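Local coordinates for glutaredoxin related protein (Sulfolobus solfataricus, PDB 4MNN), which probably acts as a protein disulfide oxidoreductase of the glutaredoxin family, exchanging thiols and disulfides, probably through a CxxC motif, at residues 58-63 and 72-77; 79-84 and 124-129. One frame throughout, in Å; residues are numbered along the deposited sequence. Where two conformers were deposited one is given.

How the interactions relate
Helix 71-83 serves both contacts: its first two turns meet strand 57-63 in interaction 1, and its last turn meets the end of helix 114-127 in interaction 2. The centres lie about 10 Å apart, and the strand bridges them. Tyr-59 CZ packs 3.7 Å from Ile-81 CG2, and Tyr-59 O sits 3.3 Å from Ser-125 CB, while the neighbouring Tyr-60 reaches the helix in interaction 1. Interaction 1 lies inside the first thioredoxin-like unit, whereas interaction 2 joins it to the second. The Cys-111 to Cys-114 disulfide is at the start of helix 114-127, so interaction 2 engages the end remote from that CxxC site.

Interaction 1 (58-63 and 72-77); sequences VYYTYY and WPFLNS
Tyr-60 and Ser-77 tie strand 57-63 to helix 71-83, the closing beta-beta-alpha part of the first thioredoxin-like fold, where the helix follows a hairpin and packs on its sheet. The CB of Tyr-60 leaves the strand toward the helix. Its CG then sits between the backbone N and the carbonyl carbon (chi1 62°), and the ring points at the helix. Going outward, CE2 and CZ pass Ser-77 OG, which lies near the ring plane at the edge; CZ is 3.7 Å from it. At the tip, OH donates a hydrogen bond of 2.7 Å to Ser-77 OG, and it also meets the Phe-74 ring, 3.2 Å from CD1 and 3.4 Å from CE1. Phe-74 reaches this point with CG anti to its backbone N.

Tyr-122 of helix 114-127 stacks on the Tyr-60 ring, and Phe-30 and Phe-33 of helix 27-33 pack against Phe-74. In this buried setting two bonds in series hold the phenol: Ser-77 OG accepts from Tyr-60 OH and donates to Phe-74 O, 2.6 Å away, meeting that carbonyl at 130° and 17° from its plane.

Interaction 2 (79-84 and 124-129); sequences VRISNN and VSQINE
Ile-81 and Gln-126 mark the closest approach of two helix ends, their CA atoms 6.7 Å apart where the last turns of helices 71-83 and 114-127 lie side by side. Every close contact between the two segments involves Gln-126. Its CB points at the other helix, and the chain runs out extended beyond CG (chi2 -178°), crossing the Ile-81 side chain at a slant. The methylene CG rests 3.5 Å from Ile-81 CG1, which also faces the amide carbon.

At the tip the two amide branches part. OE1 lies 3.5 Å from Arg-80 CB, beside the aliphatic base of a side chain whose NH1 goes on to a salt bridge with Glu-119. NE2 reaches the end of the first helix: it donates a hydrogen bond to Val-85 O, and a second to a water at 2.9 Å that in turn donates to Asn-84 OD1. The bonds to Val-85 O and to the water fix the rotation of the amide. Arg-80 O lies 3.3 Å from Gln-126 NE2.

The carbonyls of Ser-125 and Gln-126 both accept from Arg-57 NH2.

Asn-84, with positive phi, is the C-prime residue of a Schellman motif closing helix 71-83, with Val-85 N bonded to Arg-80 O and a weak bond from Asn-84 N to Ile-81 O. One glutamine thus grips a Schellman-terminated helix end across the interface between the two thioredoxin-fold units of a protein disulfide oxidoreductase.

Interaction 1 (58-63 and 72-77)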
ATOM      1  N   VAL A  58      -5.633 -10.308   1.980  1.00 19.80           N
ATOM      2  CA  VAL A  58      -4.563  -9.296   2.063  1.00 19.73           C
ATOM      3  C   VAL A  58      -4.586  -8.492   0.756  1.00 18.75           C
ATOM      4  O   VAL A  58      -4.385  -9.043  -0.332  1.00 20.84           O
ATOM      5  CB  VAL A  58      -3.156  -9.950   2.221  1.00 21.63           C
ATOM      6  CG1 VAL A  58      -2.053  -8.863   2.223  1.00 19.63           C
ATOM      7  CG2 VAL A  58      -3.093 -10.776   3.530  1.00 19.75           C
ATOM      8  N   TYR A  59      -4.876  -7.197   0.855  1.00 16.86           N
ATOM      9  CA  TYR A  59      -4.913  -6.335  -0.307  1.00 14.19           C
ATOM     10  C   TYR A  59      -3.527  -5.949  -0.745  1.00 15.34           C
ATOM     11  O   TYR A  59      -3.238  -5.903  -1.941  1.00 15.80           O
ATOM     12  CB  TYR A  59      -5.756  -5.100  -0.016  1.00 17.01           C
ATOM     13  CG  TYR A  59      -7.226  -5.449   0.004  1.00 17.42           C
ATOM     14  CD1 TYR A  59      -7.796  -6.073   1.111  1.00 17.36           C
ATOM     15  CD2 TYR A  59      -8.029  -5.216  -1.121  1.00 18.19           C
ATOM     16  CE1 TYR A  59      -9.154  -6.475   1.109  1.00 19.82           C
ATOM     17  CE2 TYR A  59      -9.378  -5.608  -1.135  1.00 19.72           C
ATOM     18  CZ  TYR A  59      -9.923  -6.236  -0.014  1.00 19.53           C
ATOM     19  OH  TYR A  59     -11.261  -6.620  -0.005  1.00 21.16           O
ATOM     20  N   TYR A  60      -2.659  -5.673   0.220  1.00 13.72           N
ATOM     21  CA  TYR A  60      -1.271  -5.380  -0.112  1.00 13.72           C
ATOM     22  C   TYR A  60      -0.450  -5.273   1.150  1.00 14.50           C
ATOM     23  O   TYR A  60      -0.992  -5.236   2.261  1.00 14.65           O
ATOM     24  CB  TYR A  60      -1.183  -4.065  -0.914  1.00 15.34           C
ATOM     25  CG  TYR A  60      -1.676  -2.841  -0.170  1.00 16.63           C
ATOM     26  CD1 TYR A  60      -0.863  -2.193   0.758  1.00 17.93           C
ATOM     27  CD2 TYR A  60      -2.967  -2.342  -0.380  1.00 17.31           C
ATOM     28  CE1 TYR A  60      -1.321  -1.070   1.456  1.00 18.46           C
ATOM     29  CE2 TYR A  60      -3.447  -1.217   0.331  1.00 16.85           C
ATOM     30  CZ  TYR A  60      -2.624  -0.592   1.237  1.00 19.25           C
ATOM     31  OH  TYR A  60      -3.047   0.517   1.975  1.00 20.60           O
ATOM     32  N   THR A  61       0.866  -5.224   0.970  1.00 14.90           N
ATOM     33  CA  THR A  61       1.797  -5.027   2.074  1.00 14.24           C
ATOM     34  C   THR A  61       2.654  -3.856   1.612  1.00 15.44           C
ATOM     35  O   THR A  61       3.094  -3.824   0.449  1.00 15.91           O
ATOM     36  CB  THR A  61       2.785  -6.188   2.272  1.00 15.67           C
ATOM     37  OG1 THR A  61       2.075  -7.371   2.604  1.00 20.39           O
ATOM     38  CG2 THR A  61       3.756  -5.867   3.436  1.00 16.00           C
ATOM     39  N   TYR A  62       2.866  -2.913   2.518  1.00 13.02           N
ATOM     40  CA  TYR A  62       3.696  -1.757   2.274  1.00 13.64           C
ATOM     41  C   TYR A  62       4.913  -1.977   3.182  1.00 13.61           C
ATOM     42  O   TYR A  62       4.764  -2.033   4.432  1.00 14.27           O
ATOM     43  CB  TYR A  62       2.955  -0.499   2.729  1.00 13.08           C
ATOM     44  CG  TYR A  62       3.662   0.776   2.366  1.00 13.52           C
ATOM     45  CD1 TYR A  62       3.199   1.594   1.324  1.00 11.22           C
ATOM     46  CD2 TYR A  62       4.802   1.194   3.082  1.00 15.92           C
ATOM     47  CE1 TYR A  62       3.854   2.798   1.008  1.00 12.57           C
ATOM     48  CE2 TYR A  62       5.462   2.392   2.776  1.00 13.85           C
ATOM     49  CZ  TYR A  62       4.993   3.184   1.743  1.00 13.38           C
ATOM     50  OH  TYR A  62       5.683   4.346   1.430  1.00 16.93           O
ATOM     51  N   TYR A  63       6.079  -2.125   2.563  1.00 14.30           N
ATOM     52  CA  TYR A  63       7.328  -2.312   3.277  1.00 16.03           C
ATOM     53  C   TYR A  63       7.986  -0.951   3.512  1.00 14.13           C
ATOM     54  O   TYR A  63       8.605  -0.378   2.616  1.00 12.17           O
ATOM     55  CB  TYR A  63       8.230  -3.247   2.474  1.00 17.92           C
ATOM     56  CG  TYR A  63       7.629  -4.645   2.366  1.00 19.36           C
ATOM     57  CD1 TYR A  63       6.942  -5.056   1.209  1.00 19.10           C
ATOM     58  CD2 TYR A  63       7.799  -5.576   3.410  1.00 20.00           C
ATOM     59  CE1 TYR A  63       6.456  -6.342   1.090  1.00 19.89           C
ATOM     60  CE2 TYR A  63       7.319  -6.883   3.300  1.00 22.07           C
ATOM     61  CZ  TYR A  63       6.651  -7.257   2.141  1.00 22.86           C
ATOM     62  OH  TYR A  63       6.160  -8.546   2.029  1.00 26.72           O
ATOM     63  N   TRP A  72      -1.499  10.152   2.460  1.00 19.92           N
ATOM     64  CA  TRP A  72      -2.795  10.461   1.891  1.00 22.27           C
ATOM     65  C   TRP A  72      -3.332   9.295   1.058  1.00 20.92           C
ATOM     66  O   TRP A  72      -4.498   8.884   1.235  1.00 21.04           O
ATOM     67  CB  TRP A  72      -2.686  11.765   1.092  1.00 26.82           C
ATOM     68  CG  TRP A  72      -3.916  12.137   0.320  1.00 33.00           C
ATOM     69  CD1 TRP A  72      -5.209  12.180   0.782  1.00 34.78           C
ATOM     70  CD2 TRP A  72      -3.966  12.519  -1.056  1.00 36.09           C
ATOM     71  NE1 TRP A  72      -6.062  12.564  -0.235  1.00 37.33           N
ATOM     72  CE2 TRP A  72      -5.324  12.780  -1.373  1.00 36.90           C
ATOM     73  CE3 TRP A  72      -2.992  12.673  -2.059  1.00 37.69           C
ATOM     74  CZ2 TRP A  72      -5.735  13.175  -2.650  1.00 38.74           C
ATOM     75  CZ3 TRP A  72      -3.407  13.069  -3.334  1.00 39.57           C
ATOM     76  CH2 TRP A  72      -4.768  13.317  -3.610  1.00 38.76           C
ATOM     77  N   PRO A  73      -2.514   8.757   0.128  1.00 19.33           N
ATOM     78  CA  PRO A  73      -2.961   7.626  -0.695  1.00 18.16           C
ATOM     79  C   PRO A  73      -3.275   6.420   0.195  1.00 17.95           C
ATOM     80  O   PRO A  73      -4.216   5.690  -0.048  1.00 17.18           O
ATOM     81  CB  PRO A  73      -1.770   7.330  -1.595  1.00 20.07           C
ATOM     82  CG  PRO A  73      -1.042   8.597  -1.658  1.00 21.20           C
ATOM     83  CD  PRO A  73      -1.217   9.280  -0.337  1.00 19.62           C
ATOM     84  N   PHE A  74      -2.482   6.230   1.243  1.00 17.79           N
ATOM     85  CA  PHE A  74      -2.681   5.087   2.139  1.00 17.71           C
ATOM     86  C   PHE A  74      -4.049   5.180   2.844  1.00 17.06           C
ATOM     87  O   PHE A  74      -4.829   4.223   2.840  1.00 17.51           O
ATOM     88  CB  PHE A  74      -1.524   5.039   3.159  1.00 18.65           C
ATOM     89  CG  PHE A  74      -1.686   3.971   4.213  1.00 18.87           C
ATOM     90  CD1 PHE A  74      -1.525   2.622   3.890  1.00 20.12           C
ATOM     91  CD2 PHE A  74      -1.998   4.316   5.518  1.00 18.07           C
ATOM     92  CE1 PHE A  74      -1.676   1.621   4.878  1.00 18.04           C
ATOM     93  CE2 PHE A  74      -2.154   3.315   6.513  1.00 19.04           C
ATOM     94  CZ  PHE A  74      -1.991   1.974   6.174  1.00 18.23           C
ATOM     95  N   LEU A  75      -4.356   6.338   3.418  1.00 15.03           N
ATOM     96  CA  LEU A  75      -5.646   6.541   4.068  1.00 17.49           C
ATOM     97  C   LEU A  75      -6.774   6.408   3.062  1.00 16.02           C
ATOM     98  O   LEU A  75      -7.821   5.850   3.372  1.00 17.45           O
ATOM     99  CB  LEU A  75      -5.724   7.937   4.716  1.00 16.06           C
ATOM    100  CG  LEU A  75      -4.824   8.092   5.932  1.00 20.87           C
ATOM    101  CD1 LEU A  75      -4.846   9.519   6.385  1.00 19.65           C
ATOM    102  CD2 LEU A  75      -5.270   7.117   7.027  1.00 17.46           C
ATOM    103  N   ASN A  76      -6.584   6.930   1.857  1.00 16.86           N
ATOM    104  CA  ASN A  76      -7.611   6.802   0.842  1.00 18.88           C
ATOM    105  C   ASN A  76      -7.885   5.341   0.522  1.00 17.28           C
ATOM    106  O   ASN A  76      -9.031   4.954   0.247  1.00 15.64           O
ATOM    107  CB  ASN A  76      -7.175   7.470  -0.453  1.00 24.38           C
ATOM    108  CG  ASN A  76      -7.877   8.771  -0.703  1.00 29.33           C
ATOM    109  OD1 ASN A  76      -8.084   9.552   0.203  1.00 32.53           O
ATOM    110  ND2 ASN A  76      -8.205   9.032  -1.965  1.00 33.99           N
ATOM    111  N   SER A  77      -6.841   4.525   0.497  1.00 14.21           N
ATOM    112  CA  SER A  77      -7.055   3.137   0.160  1.00 14.50           C
ATOM    113  C   SER A  77      -7.855   2.463   1.239  1.00 14.23           C
ATOM    114  O   SER A  77      -8.658   1.579   0.961  1.00 16.22           O
ATOM    115  CB  SER A  77      -5.738   2.362  -0.045  1.00 13.70           C
ATOM    116  OG  SER A  77      -5.010   2.176   1.170  1.00 16.83           O
TER

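Interaction 2 (79-84 and 124-129)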
ATOM      1  N   VAL A  79     -10.226   3.702   3.103  1.00 15.72           N
ATOM      2  CA  VAL A  79     -11.633   4.061   2.926  1.00 16.56           C
ATOM      3  C   VAL A  79     -12.229   3.349   1.712  1.00 17.54           C
ATOM      4  O   VAL A  79     -13.340   2.835   1.778  1.00 17.88           O
ATOM      5  CB  VAL A  79     -11.759   5.591   2.766  1.00 18.53           C
ATOM      6  CG1 VAL A  79     -13.229   5.990   2.454  1.00 21.05           C
ATOM      7  CG2 VAL A  79     -11.238   6.273   4.036  1.00 18.52           C
ATOM      8  N   ARG A  80     -11.498   3.323   0.595  1.00 17.96           N
ATOM      9  CA  ARG A  80     -12.016   2.677  -0.617  1.00 17.75           C
ATOM     10  C   ARG A  80     -12.238   1.187  -0.403  1.00 18.43           C
ATOM     11  O   ARG A  80     -13.274   0.641  -0.788  1.00 18.43           O
ATOM     12  CB  ARG A  80     -11.066   2.892  -1.805  1.00 18.05           C
ATOM     13  CG  ARG A  80     -10.928   4.325  -2.298  1.00 21.19           C
ATOM     14  CD  ARG A  80     -10.614   4.349  -3.824  1.00 23.64           C
ATOM     15  NE  ARG A  80     -10.668   5.720  -4.316  1.00 26.53           N
ATOM     16  CZ  ARG A  80      -9.614   6.525  -4.423  1.00 27.78           C
ATOM     17  NH1 ARG A  80      -8.393   6.090  -4.088  1.00 26.04           N
ATOM     18  NH2 ARG A  80      -9.791   7.788  -4.809  1.00 28.58           N
ATOM     19  N   ILE A  81     -11.268   0.533   0.230  1.00 17.70           N
ATOM     20  CA  ILE A  81     -11.383  -0.888   0.491  1.00 18.68           C
ATOM     21  C   ILE A  81     -12.548  -1.164   1.479  1.00 20.01           C
ATOM     22  O   ILE A  81     -13.343  -2.087   1.265  1.00 19.96           O
ATOM     23  CB  ILE A  81     -10.044  -1.438   1.052  1.00 17.72           C
ATOM     24  CG1 ILE A  81      -8.999  -1.463  -0.062  1.00 15.27           C
ATOM     25  CG2 ILE A  81     -10.206  -2.864   1.598  1.00 19.14           C
ATOM     26  CD1 ILE A  81      -7.562  -1.559   0.471  1.00 16.18           C
ATOM     27  N   SER A  82     -12.661  -0.352   2.524  0.50 20.02           N
ATOM     28  CA  SER A  82     -13.709  -0.574   3.513  0.50 20.34           C
ATOM     29  C   SER A  82     -15.123  -0.373   2.952  0.50 21.03           C
ATOM     30  O   SER A  82     -16.069  -1.022   3.404  0.50 20.87           O
ATOM     31  CB  SER A  82     -13.495   0.340   4.717  0.50 20.27           C
ATOM     32  OG  SER A  82     -14.407   0.013   5.750  0.50 19.60           O
ATOM     33  N   ASN A  83     -15.253   0.522   1.978  1.00 21.40           N
ATOM     34  CA  ASN A  83     -16.548   0.818   1.341  1.00 23.88           C
ATOM     35  C   ASN A  83     -16.728   0.023   0.048  1.00 25.02           C
ATOM     36  O   ASN A  83     -17.803   0.040  -0.571  1.00 24.11           O
ATOM     37  CB  ASN A  83     -16.655   2.302   1.016  1.00 23.60           C
ATOM     38  CG  ASN A  83     -16.877   3.152   2.248  1.00 27.22           C
ATOM     39  OD1 ASN A  83     -16.519   4.319   2.273  1.00 29.80           O
ATOM     40  ND2 ASN A  83     -17.478   2.572   3.270  1.00 23.38           N
ATOM     41  N   ASN A  84     -15.685  -0.692  -0.350  1.00 26.12           N
ATOM     42  CA  ASN A  84     -15.723  -1.494  -1.574  1.00 27.50           C
ATOM     43  C   ASN A  84     -16.036  -0.631  -2.787  1.00 27.95           C
ATOM     44  O   ASN A  84     -16.882  -0.976  -3.636  1.00 29.53           O
ATOM     45  CB  ASN A  84     -16.740  -2.630  -1.461  1.00 30.44           C
ATOM     46  CG  ASN A  84     -16.666  -3.586  -2.644  1.00 33.61           C
ATOM     47  OD1 ASN A  84     -15.607  -3.727  -3.261  1.00 34.72           O
ATOM     48  ND2 ASN A  84     -17.778  -4.254  -2.958  1.00 34.11           N
ATOM     49  N   VAL A 124      -6.061  -1.264  -8.159  1.00 16.67           N
ATOM     50  CA  VAL A 124      -5.916  -2.503  -8.906  1.00 16.84           C
ATOM     51  C   VAL A 124      -5.959  -3.713  -7.928  1.00 16.82           C
ATOM     52  O   VAL A 124      -6.586  -4.752  -8.219  1.00 16.09           O
ATOM     53  CB  VAL A 124      -4.587  -2.502  -9.696  1.00 17.87           C
ATOM     54  CG1 VAL A 124      -4.359  -3.854 -10.334  1.00 17.00           C
ATOM     55  CG2 VAL A 124      -4.596  -1.392 -10.746  1.00 17.37           C
ATOM     56  N   SER A 125      -5.329  -3.593  -6.758  1.00 16.09           N
ATOM     57  CA  SER A 125      -5.328  -4.715  -5.792  1.00 17.63           C
ATOM     58  C   SER A 125      -6.739  -5.012  -5.272  1.00 18.07           C
ATOM     59  O   SER A 125      -7.043  -6.139  -4.870  1.00 19.33           O
ATOM     60  CB  SER A 125      -4.377  -4.418  -4.604  1.00 19.99           C
ATOM     61  OG  SER A 125      -4.931  -3.534  -3.628  1.00 19.98           O
ATOM     62  N   GLN A 126      -7.590  -3.991  -5.291  1.00 20.17           N
ATOM     63  CA  GLN A 126      -8.998  -4.137  -4.872  1.00 21.40           C
ATOM     64  C   GLN A 126      -9.811  -4.911  -5.902  1.00 23.29           C
ATOM     65  O   GLN A 126     -10.656  -5.752  -5.550  1.00 23.22           O
ATOM     66  CB  GLN A 126      -9.648  -2.767  -4.767  1.00 25.01           C
ATOM     67  CG  GLN A 126      -9.822  -2.212  -3.410  1.00 25.01           C
ATOM     68  CD  GLN A 126     -10.521  -0.858  -3.474  1.00 22.87           C
ATOM     69  OE1 GLN A 126      -9.886   0.160  -3.678  1.00 24.20           O
ATOM     70  NE2 GLN A 126     -11.828  -0.860  -3.340  1.00 20.78           N
ATOM     71  N   ILE A 127      -9.584  -4.583  -7.177  1.00 21.34           N
ATOM     72  CA  ILE A 127     -10.295  -5.172  -8.306  1.00 25.28           C
ATOM     73  C   ILE A 127      -9.846  -6.560  -8.675  1.00 24.69           C
ATOM     74  O   ILE A 127     -10.633  -7.352  -9.175  1.00 24.59           O
ATOM     75  CB  ILE A 127     -10.061  -4.362  -9.619  1.00 28.14           C
ATOM     76  CG1 ILE A 127     -10.486  -2.916  -9.459  1.00 29.76           C
ATOM     77  CG2 ILE A 127     -10.804  -5.007 -10.776  1.00 31.93           C
ATOM     78  CD1 ILE A 127      -9.945  -2.068 -10.566  1.00 31.68           C
ATOM     79  N   ASN A 128      -8.580  -6.855  -8.426  1.00 22.30           N
ATOM     80  CA  ASN A 128      -8.012  -8.107  -8.904  1.00 22.38           C
ATOM     81  C   ASN A 128      -7.280  -8.918  -7.839  1.00 23.54           C
ATOM     82  O   ASN A 128      -6.147  -8.600  -7.466  1.00 20.34           O
ATOM     83  CB  ASN A 128      -7.070  -7.713 -10.079  1.00 21.24           C
ATOM     84  CG  ASN A 128      -6.436  -8.896 -10.780  1.00 20.17           C
ATOM     85  OD1 ASN A 128      -5.785  -8.733 -11.826  1.00 25.49           O
ATOM     86  ND2 ASN A 128      -6.610 -10.063 -10.241  1.00 19.65           N
ATOM     87  N   GLU A 129      -7.937  -9.976  -7.361  1.00 24.55           N
ATOM     88  CA  GLU A 129      -7.353 -10.836  -6.341  1.00 26.38           C
ATOM     89  C   GLU A 129      -6.219 -11.693  -6.859  1.00 26.42           C
ATOM     90  O   GLU A 129      -5.526 -12.347  -6.068  1.00 27.43           O
ATOM     91  CB  GLU A 129      -8.421 -11.770  -5.768  1.00 29.22           C
ATOM     92  CG  GLU A 129      -9.608 -11.066  -5.207  1.00 34.94           C
ATOM     93  CD  GLU A 129     -10.673 -12.047  -4.774  1.00 38.98           C
ATOM     94  OE1 GLU A 129     -10.358 -12.898  -3.898  1.00 40.60           O
ATOM     95  OE2 GLU A 129     -11.805 -11.963  -5.312  1.00 39.93           O
TER
HETATM   96  O   HOH W   1     -12.913  -3.432  -2.608  1.00 39.22           O